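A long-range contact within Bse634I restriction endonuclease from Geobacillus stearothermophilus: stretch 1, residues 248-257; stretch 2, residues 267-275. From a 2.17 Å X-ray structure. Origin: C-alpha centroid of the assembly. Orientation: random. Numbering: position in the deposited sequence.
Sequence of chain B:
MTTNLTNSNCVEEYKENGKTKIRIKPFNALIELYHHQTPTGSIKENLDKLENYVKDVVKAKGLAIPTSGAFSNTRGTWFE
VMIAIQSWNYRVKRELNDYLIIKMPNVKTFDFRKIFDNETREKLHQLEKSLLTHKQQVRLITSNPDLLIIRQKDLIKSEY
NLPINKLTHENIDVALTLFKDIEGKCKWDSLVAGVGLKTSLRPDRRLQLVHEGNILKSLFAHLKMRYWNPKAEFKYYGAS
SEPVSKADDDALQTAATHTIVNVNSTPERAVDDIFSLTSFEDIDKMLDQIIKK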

# COMPACT_ATOMS: atom_id res chain seq x y z
N ASP B 248 25.89 -18.51 -6.99
CA ASP B 248 25.21 -17.48 -7.77
C ASP B 248 23.71 -17.71 -7.77
O ASP B 248 22.94 -16.76 -7.68
CB ASP B 248 25.73 -17.46 -9.20
CG ASP B 248 27.14 -16.94 -9.29
OD1 ASP B 248 27.47 -15.99 -8.54
OD2 ASP B 248 27.91 -17.46 -10.13
N ASP B 249 23.29 -18.96 -7.86
CA ASP B 249 21.87 -19.23 -7.85
C ASP B 249 21.28 -18.77 -6.52
O ASP B 249 20.19 -18.18 -6.49
CB ASP B 249 21.62 -20.72 -8.03
CG ASP B 249 20.18 -21.01 -8.34
OD1 ASP B 249 19.78 -20.87 -9.52
OD2 ASP B 249 19.44 -21.36 -7.39
N ASP B 250 21.98 -19.04 -5.43
CA ASP B 250 21.53 -18.63 -4.11
C ASP B 250 21.34 -17.11 -4.08
O ASP B 250 20.30 -16.61 -3.65
CB ASP B 250 22.57 -19.01 -3.04
CG ASP B 250 22.52 -20.48 -2.66
OD1 ASP B 250 23.44 -20.93 -1.93
OD2 ASP B 250 21.58 -21.20 -3.09
N ALA B 251 22.37 -16.40 -4.53
CA ALA B 251 22.36 -14.95 -4.56
C ALA B 251 21.25 -14.39 -5.43
O ALA B 251 20.71 -13.34 -5.13
CB ALA B 251 23.70 -14.44 -5.05
N LEU B 252 20.90 -15.10 -6.50
CA LEU B 252 19.86 -14.65 -7.41
C LEU B 252 18.46 -15.00 -6.88
O LEU B 252 17.49 -15.06 -7.63
CB LEU B 252 20.07 -15.25 -8.79
CG LEU B 252 21.27 -14.74 -9.58
CD1 LEU B 252 21.37 -15.47 -10.91
CD2 LEU B 252 21.09 -13.26 -9.78
N GLN B 253 18.37 -15.21 -5.56
CA GLN B 253 17.10 -15.53 -4.89
C GLN B 253 16.66 -14.31 -4.10
O GLN B 253 15.59 -14.29 -3.50
CB GLN B 253 17.24 -16.72 -3.95
CG GLN B 253 17.22 -18.07 -4.64
CD GLN B 253 17.34 -19.21 -3.65
OE1 GLN B 253 16.97 -19.10 -2.48
NE2 GLN B 253 17.86 -20.33 -4.13
N THR B 254 17.49 -13.27 -4.12
CA THR B 254 17.23 -12.02 -3.43
C THR B 254 15.82 -11.50 -3.78
O THR B 254 15.41 -11.48 -4.95
CB THR B 254 18.32 -10.98 -3.80
OG1 THR B 254 18.06 -9.74 -3.14
CG2 THR B 254 18.35 -10.74 -5.28
N ALA B 255 15.07 -11.10 -2.75
CA ALA B 255 13.71 -10.59 -2.91
C ALA B 255 13.62 -9.20 -3.56
O ALA B 255 14.40 -8.30 -3.26
CB ALA B 255 13.04 -10.56 -1.55
N ALA B 256 12.65 -9.03 -4.45
CA ALA B 256 12.45 -7.73 -5.08
C ALA B 256 12.17 -6.80 -3.90
O ALA B 256 11.23 -7.03 -3.15
CB ALA B 256 11.25 -7.80 -6.01
N THR B 257 12.97 -5.75 -3.73
CA THR B 257 12.79 -4.84 -2.60
C THR B 257 11.42 -4.19 -2.45
O THR B 257 10.98 -3.90 -1.33
CB THR B 257 13.86 -3.72 -2.58
OG1 THR B 257 13.72 -2.87 -3.73
CG2 THR B 257 15.26 -4.31 -2.57
N PRO B 267 5.45 -12.58 -2.16
CA PRO B 267 6.91 -12.48 -2.16
C PRO B 267 7.46 -12.88 -3.52
O PRO B 267 7.00 -13.85 -4.11
CB PRO B 267 7.32 -13.45 -1.07
CG PRO B 267 6.28 -14.54 -1.20
CD PRO B 267 4.99 -13.74 -1.37
N GLU B 268 8.43 -12.13 -4.02
CA GLU B 268 9.04 -12.49 -5.29
C GLU B 268 10.47 -12.03 -5.41
O GLU B 268 10.89 -11.03 -4.81
CB GLU B 268 8.21 -11.97 -6.47
CG GLU B 268 8.17 -10.49 -6.64
CD GLU B 268 7.34 -10.08 -7.85
OE1 GLU B 268 7.70 -10.45 -8.98
OE2 GLU B 268 6.32 -9.38 -7.67
N ARG B 269 11.24 -12.80 -6.18
CA ARG B 269 12.63 -12.49 -6.41
C ARG B 269 12.72 -11.36 -7.41
O ARG B 269 11.80 -11.12 -8.19
CB ARG B 269 13.34 -13.70 -7.02
CG ARG B 269 13.16 -15.00 -6.28
CD ARG B 269 13.83 -16.10 -7.06
NE ARG B 269 13.83 -17.36 -6.34
CZ ARG B 269 14.39 -18.48 -6.79
NH1 ARG B 269 15.00 -18.49 -7.98
NH2 ARG B 269 14.34 -19.60 -6.07
N ALA B 270 13.84 -10.66 -7.38
CA ALA B 270 14.07 -9.59 -8.33
C ALA B 270 14.25 -10.28 -9.67
O ALA B 270 13.85 -9.76 -10.70
CB ALA B 270 15.34 -8.83 -7.95
N VAL B 271 14.85 -11.47 -9.64
CA VAL B 271 15.10 -12.26 -10.84
C VAL B 271 14.41 -13.58 -10.61
O VAL B 271 14.83 -14.36 -9.76
CB VAL B 271 16.61 -12.51 -11.04
CG1 VAL B 271 16.88 -13.13 -12.41
CG2 VAL B 271 17.37 -11.20 -10.93
N ASP B 272 13.34 -13.82 -11.35
CA ASP B 272 12.56 -15.04 -11.19
C ASP B 272 13.32 -16.35 -11.40
O ASP B 272 13.02 -17.36 -10.76
CB ASP B 272 11.36 -14.96 -12.10
CG ASP B 272 10.39 -13.92 -11.64
OD1 ASP B 272 9.71 -14.18 -10.62
OD2 ASP B 272 10.31 -12.84 -12.25
N ASP B 273 14.30 -16.36 -12.29
CA ASP B 273 15.08 -17.56 -12.49
C ASP B 273 16.29 -17.21 -13.32
O ASP B 273 16.34 -16.17 -13.99
CB ASP B 273 14.24 -18.65 -13.16
CG ASP B 273 14.77 -20.05 -12.87
OD1 ASP B 273 14.06 -21.02 -13.20
OD2 ASP B 273 15.88 -20.20 -12.31
N ILE B 274 17.29 -18.09 -13.26
CA ILE B 274 18.53 -17.88 -13.98
C ILE B 274 18.76 -19.10 -14.86
O ILE B 274 18.56 -20.24 -14.44
CB ILE B 274 19.70 -17.67 -12.97
CG1 ILE B 274 21.03 -17.61 -13.72
CG2 ILE B 274 19.68 -18.76 -11.92
CD1 ILE B 274 21.16 -16.39 -14.59
N PHE B 275 19.17 -18.84 -16.09
CA PHE B 275 19.40 -19.90 -17.07
C PHE B 275 20.86 -19.95 -17.47
O PHE B 275 21.60 -18.97 -17.32
CB PHE B 275 18.53 -19.67 -18.30
CG PHE B 275 17.05 -19.71 -18.02
CD1 PHE B 275 16.39 -20.93 -17.89
CD2 PHE B 275 16.32 -18.54 -17.86
CE1 PHE B 275 15.03 -20.98 -17.61
CE2 PHE B 275 14.96 -18.57 -17.58
CZ PHE B 275 14.31 -19.79 -17.45
O HOH W 1 16.47 -12.14 -7.30
O HOH W 2 16.40 -16.78 -9.64

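Two waters do much of the joining where the chain leaves its helix, and the carbonyl O of Leu252 accepts a hydrogen bond from both, the one from water 1 weak. Leu252 is the first residue to abandon helical phi/psi, and its O lies 3.5 Å from Val271 O, two acceptors that cannot bond to each other. Water supplies donors to Leu252 O: water 2 donates to Leu252 O at 2.9 Å and accepts from Arg269 NH1 at 2.8 Å, while water 1 donates to Thr254 O at 2.7 Å, gives Leu252 O a weak bond at 3.1 Å, and accepts from Val271 N at 2.9 Å.

Next to the waters the backbones also meet directly, with Thr254 O serving both. Ala255 and Arg269 form a single beta bridge, their CA atoms 4.1 Å apart, framed by two nearly straight hydrogen bonds: Ala256 N to Glu268 O at 2.7 Å and Ala270 N to Thr254 O at 3.0 Å. The same two carbonyls also receive CA-H...O contacts, Ala255 CA to Glu268 O at 3.4 Å and Arg269 CA to Thr254 O at 3.3 Å, so each acceptor serves an N-H and a neighboring CA-H. The small side chains of Ala255, Ala256 and Ala270 accompany this close backbone approach.

Arg269 begins with its CA-to-CB bond pointing away, yet its extended chain (m, t, t) runs back along the other stretch. Gln253 CG covers one face of the guanidinium, 3.6 Å from Arg269 NH2, so packing and the water link share one side chain.

At the helical end, apolar contact takes over. Leu252, in an m,t rotamer, points toward stretch 2 and places CD1 3.4 Å from Ile274 CB, with CD2 4.4 Å from Val271 CG2. Asp249 OD1 comes within 3.2 Å of Ile274 CG2, a tight approach to a methyl group. The rule is compact: backbone pairing at one end, a leucine anchor at the other, and water between.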